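PDB 5Z4G: SAHS4 from Ramazzottius varieornatus, which binds zinc ions and is probably a secreted, heat-soluble molecular shield that helps the tardigrade tolerate desiccation. Local coordinates for residues 54-66 with 76-88. Numbering follows the deposited sequence. Where two conformers were deposited one is given.
With ZN (zinc ion), chain D.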
# COMPACT_ATOMS: atom_id res chain seq x y z
N LEU A 54 6.76 4.86 11.68
CA LEU A 54 5.66 3.91 11.51
C LEU A 54 6.09 2.56 10.94
O LEU A 54 5.33 1.60 11.00
CB LEU A 54 4.51 4.51 10.68
CG LEU A 54 3.46 5.42 11.35
CD1 LEU A 54 3.12 5.00 12.78
CD2 LEU A 54 3.85 6.88 11.29
N TYR A 55 7.31 2.51 10.40
CA TYR A 55 7.85 1.30 9.78
C TYR A 55 9.12 0.79 10.48
O TYR A 55 9.62 -0.28 10.16
CB TYR A 55 8.07 1.53 8.28
CG TYR A 55 6.83 2.03 7.58
CD1 TYR A 55 5.79 1.16 7.22
CD2 TYR A 55 6.67 3.40 7.30
CE1 TYR A 55 4.64 1.62 6.59
CE2 TYR A 55 5.52 3.87 6.67
CZ TYR A 55 4.51 2.98 6.32
OH TYR A 55 3.38 3.45 5.70
N ASN A 56 9.61 1.57 11.45
CA ASN A 56 10.73 1.18 12.29
C ASN A 56 10.25 0.64 13.64
O ASN A 56 9.26 1.13 14.20
CB ASN A 56 11.70 2.35 12.49
CG ASN A 56 12.52 2.66 11.24
OD1 ASN A 56 12.42 3.76 10.68
ND2 ASN A 56 13.33 1.71 10.81
N GLY A 57 10.95 -0.37 14.15
CA GLY A 57 10.64 -0.96 15.46
C GLY A 57 9.64 -2.09 15.41
O GLY A 57 9.50 -2.77 14.39
N LYS A 58 8.94 -2.29 16.53
CA LYS A 58 7.95 -3.36 16.67
C LYS A 58 6.60 -3.05 16.01
O LYS A 58 5.73 -3.92 15.98
CB LYS A 58 7.75 -3.74 18.14
CG LYS A 58 8.83 -4.66 18.70
CD LYS A 58 8.47 -5.20 20.08
CE LYS A 58 9.01 -4.33 21.20
NZ LYS A 58 8.80 -4.96 22.53
N GLN A 59 6.44 -1.84 15.48
CA GLN A 59 5.17 -1.37 14.91
C GLN A 59 4.71 -2.19 13.70
O GLN A 59 5.38 -2.23 12.67
CB GLN A 59 5.24 0.12 14.57
CG GLN A 59 3.93 0.72 14.06
CD GLN A 59 2.82 0.65 15.10
OE1 GLN A 59 2.92 1.25 16.17
NE2 GLN A 59 1.78 -0.10 14.79
N LYS A 60 3.55 -2.82 13.83
CA LYS A 60 2.94 -3.57 12.72
C LYS A 60 2.05 -2.69 11.84
O LYS A 60 1.46 -1.72 12.31
CB LYS A 60 2.12 -4.75 13.26
CG LYS A 60 2.96 -5.82 13.95
CD LYS A 60 3.79 -6.60 12.94
CE LYS A 60 4.36 -7.85 13.55
NZ LYS A 60 5.14 -8.61 12.54
N THR A 61 1.98 -3.06 10.57
CA THR A 61 0.99 -2.53 9.65
C THR A 61 0.01 -3.65 9.34
O THR A 61 0.42 -4.77 9.00
CB THR A 61 1.64 -2.08 8.32
OG1 THR A 61 2.64 -1.08 8.58
CG2 THR A 61 0.62 -1.52 7.33
N LEU A 62 -1.28 -3.33 9.44
CA LEU A 62 -2.33 -4.20 8.95
C LEU A 62 -2.93 -3.59 7.69
O LEU A 62 -3.25 -2.41 7.65
CB LEU A 62 -3.41 -4.42 10.01
CG LEU A 62 -2.94 -4.97 11.36
CD1 LEU A 62 -4.13 -5.18 12.28
CD2 LEU A 62 -2.13 -6.25 11.22
N LEU A 63 -3.08 -4.41 6.66
CA LEU A 63 -3.63 -3.96 5.41
C LEU A 63 -4.80 -4.86 5.04
O LEU A 63 -4.69 -6.08 5.10
CB LEU A 63 -2.52 -4.03 4.37
CG LEU A 63 -2.77 -3.80 2.90
CD1 LEU A 63 -3.33 -2.41 2.68
CD2 LEU A 63 -1.42 -3.96 2.22
N LYS A 64 -5.93 -4.27 4.66
CA LYS A 64 -7.09 -5.06 4.26
C LYS A 64 -7.67 -4.54 2.95
O LYS A 64 -7.93 -3.35 2.84
CB LYS A 64 -8.16 -5.08 5.36
CG LYS A 64 -9.30 -6.06 5.10
CD LYS A 64 -10.10 -6.37 6.34
CE LYS A 64 -11.29 -5.45 6.51
NZ LYS A 64 -12.39 -6.13 7.24
N TYR A 65 -7.85 -5.44 1.99
CA TYR A 65 -8.54 -5.13 0.72
C TYR A 65 -9.74 -6.04 0.61
O TYR A 65 -9.62 -7.24 0.85
CB TYR A 65 -7.61 -5.41 -0.48
CG TYR A 65 -6.52 -4.39 -0.68
CD1 TYR A 65 -6.79 -3.17 -1.31
CD2 TYR A 65 -5.20 -4.65 -0.28
CE1 TYR A 65 -5.79 -2.23 -1.53
CE2 TYR A 65 -4.20 -3.71 -0.49
CZ TYR A 65 -4.50 -2.51 -1.10
OH TYR A 65 -3.52 -1.57 -1.29
N TRP A 66 -10.89 -5.49 0.24
CA TRP A 66 -12.09 -6.31 0.05
C TRP A 66 -13.03 -5.73 -0.99
O TRP A 66 -12.94 -4.54 -1.34
CB TRP A 66 -12.80 -6.60 1.39
CG TRP A 66 -13.59 -5.48 2.02
CD1 TRP A 66 -14.95 -5.33 2.00
CD2 TRP A 66 -13.08 -4.43 2.85
NE1 TRP A 66 -15.32 -4.21 2.73
CE2 TRP A 66 -14.19 -3.65 3.27
CE3 TRP A 66 -11.79 -4.04 3.25
CZ2 TRP A 66 -14.05 -2.51 4.08
CZ3 TRP A 66 -11.65 -2.91 4.07
CH2 TRP A 66 -12.78 -2.16 4.47
N VAL A 76 -10.32 -0.45 0.96
CA VAL A 76 -9.01 -0.64 1.57
C VAL A 76 -9.02 -0.01 2.95
O VAL A 76 -9.61 1.06 3.15
CB VAL A 76 -7.84 -0.10 0.69
CG1 VAL A 76 -8.03 1.38 0.35
CG2 VAL A 76 -6.47 -0.35 1.34
N GLN A 77 -8.36 -0.68 3.89
CA GLN A 77 -8.18 -0.18 5.22
C GLN A 77 -6.77 -0.52 5.66
O GLN A 77 -6.33 -1.66 5.50
CB GLN A 77 -9.21 -0.80 6.17
CG GLN A 77 -9.12 -0.32 7.60
CD GLN A 77 -10.01 -1.14 8.50
OE1 GLN A 77 -9.72 -2.30 8.80
NE2 GLN A 77 -11.11 -0.55 8.95
N THR A 78 -6.05 0.49 6.16
CA THR A 78 -4.76 0.26 6.78
C THR A 78 -4.81 0.77 8.21
O THR A 78 -5.46 1.78 8.50
CB THR A 78 -3.57 0.94 6.05
OG1 THR A 78 -3.77 2.35 6.02
CG2 THR A 78 -3.42 0.41 4.65
N SER A 79 -4.14 0.05 9.09
CA SER A 79 -4.01 0.48 10.48
C SER A 79 -2.63 0.15 10.99
O SER A 79 -1.98 -0.78 10.49
CB SER A 79 -5.10 -0.13 11.36
OG SER A 79 -5.06 -1.54 11.34
N PHE A 80 -2.20 0.93 11.97
CA PHE A 80 -0.93 0.73 12.63
C PHE A 80 -1.28 0.56 14.11
O PHE A 80 -1.27 1.55 14.85
CB PHE A 80 0.00 1.93 12.37
CG PHE A 80 0.43 2.08 10.92
CD1 PHE A 80 -0.42 2.66 9.97
CD2 PHE A 80 1.70 1.67 10.52
CE1 PHE A 80 -0.02 2.80 8.65
CE2 PHE A 80 2.10 1.82 9.20
CZ PHE A 80 1.25 2.38 8.26
N PRO A 81 -1.62 -0.69 14.54
CA PRO A 81 -2.07 -0.96 15.92
C PRO A 81 -1.15 -0.35 16.97
O PRO A 81 0.06 -0.59 16.96
CB PRO A 81 -2.05 -2.49 16.00
CG PRO A 81 -2.20 -2.95 14.60
CD PRO A 81 -1.51 -1.93 13.75
N GLY A 82 -1.74 0.46 17.86
CA GLY A 82 -1.00 1.22 18.87
C GLY A 82 -0.98 2.71 18.60
O GLY A 82 -0.78 3.50 19.53
N THR A 83 -1.18 3.10 17.34
CA THR A 83 -1.14 4.51 16.91
C THR A 83 -2.48 4.95 16.28
O THR A 83 -3.39 4.13 16.12
CB THR A 83 0.00 4.77 15.89
OG1 THR A 83 -0.29 4.11 14.65
CG2 THR A 83 1.36 4.29 16.42
N GLU A 84 -2.57 6.23 15.91
CA GLU A 84 -3.79 6.81 15.32
C GLU A 84 -3.68 7.10 13.81
O GLU A 84 -4.48 7.88 13.26
CB GLU A 84 -4.20 8.10 16.07
CG GLU A 84 -4.02 8.10 17.59
CD GLU A 84 -4.85 7.05 18.32
OE1 GLU A 84 -4.34 6.48 19.31
OE2 GLU A 84 -6.01 6.80 17.92
N HIS A 85 -2.66 6.52 13.18
CA HIS A 85 -2.47 6.64 11.76
C HIS A 85 -3.24 5.49 11.15
O HIS A 85 -2.75 4.36 11.07
CB HIS A 85 -0.98 6.61 11.39
CG HIS A 85 -0.13 7.49 12.24
ND1 HIS A 85 0.11 8.82 11.96
CD2 HIS A 85 0.53 7.24 13.40
CE1 HIS A 85 0.89 9.34 12.89
NE2 HIS A 85 1.16 8.40 13.78
N LYS A 86 -4.49 5.78 10.82
CA LYS A 86 -5.32 4.85 10.05
C LYS A 86 -5.75 5.46 8.72
O LYS A 86 -5.75 6.68 8.55
CB LYS A 86 -6.54 4.39 10.88
CG LYS A 86 -7.55 5.48 11.23
CD LYS A 86 -8.73 4.96 12.05
CE LYS A 86 -9.64 4.00 11.29
NZ LYS A 86 -10.26 4.55 10.06
N MET A 87 -6.11 4.59 7.78
CA MET A 87 -6.68 5.00 6.51
C MET A 87 -7.80 4.03 6.16
O MET A 87 -7.67 2.83 6.38
CB MET A 87 -5.61 5.02 5.42
CG MET A 87 -6.07 5.51 4.05
SD MET A 87 -6.76 4.20 3.01
CE MET A 87 -5.25 3.44 2.40
N GLU A 88 -8.89 4.56 5.62
CA GLU A 88 -10.02 3.75 5.17
C GLU A 88 -10.70 4.48 4.03
O GLU A 88 -11.16 5.60 4.19
CB GLU A 88 -11.00 3.46 6.32
CG GLU A 88 -12.32 2.83 5.91
CD GLU A 88 -12.80 1.74 6.84
OE1 GLU A 88 -12.52 1.80 8.06
OE2 GLU A 88 -13.48 0.81 6.35
ZN ZN D . -0.90 10.41 10.94
O HOH W 1 2.13 -3.15 16.23
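Gln59 reaches from the loop before strand 62-66 to the type II turn Phe80-Thr83. Its CB only leads the chain out of the loop; CG, anti to the backbone N (chi1 -176°), lies at the edge of the Phe80 ring, near its plane, and a bend at chi2 (62°) then swings the amide across the turn. CD comes 3.6 Å from Pro81 O, and OE1 lies 3.4 Å from Thr83 CG2. NE2 donates twice, in the amide plane both times: to Pro81 O at 2.8 Å, from above that carbonyl's plane, and to Lys60 O at 3.0 Å, on a lone pair. With an alanine here, Pro81 O and Lys60 O would lose their amide donor, and the turn would probably be less firmly tied to the loop.

Beside it, Phe80 and Tyr55 make an offset edge-to-face pair, the edge of Phe80 toward the face of Tyr55 (planes at 81°), with Thr61 CG2 over one face of Phe80. Leu54 CD2 sits over the centre of the His85 imidazole, whose ND1 binds zinc together with His101. From Leu62 to Tyr65 the chain pairs antiparallel with Val76-Ser79 in a hairpin of the FABP-like barrel, through reciprocal N-H...O bonds of Leu62 with Ser79 (Leu62 N to Ser79 O, 2.8 Å) and Lys64 with Gln77. Leu63 CD1 meets Val76 CG2 at 4.0 Å, and Val76 CG2 packs over the Tyr65 ring. Backbone bonds thus hold the strands, while one amide N-H crosses to the turn and the other, held by Lys60 O, fixes the amide's rotation.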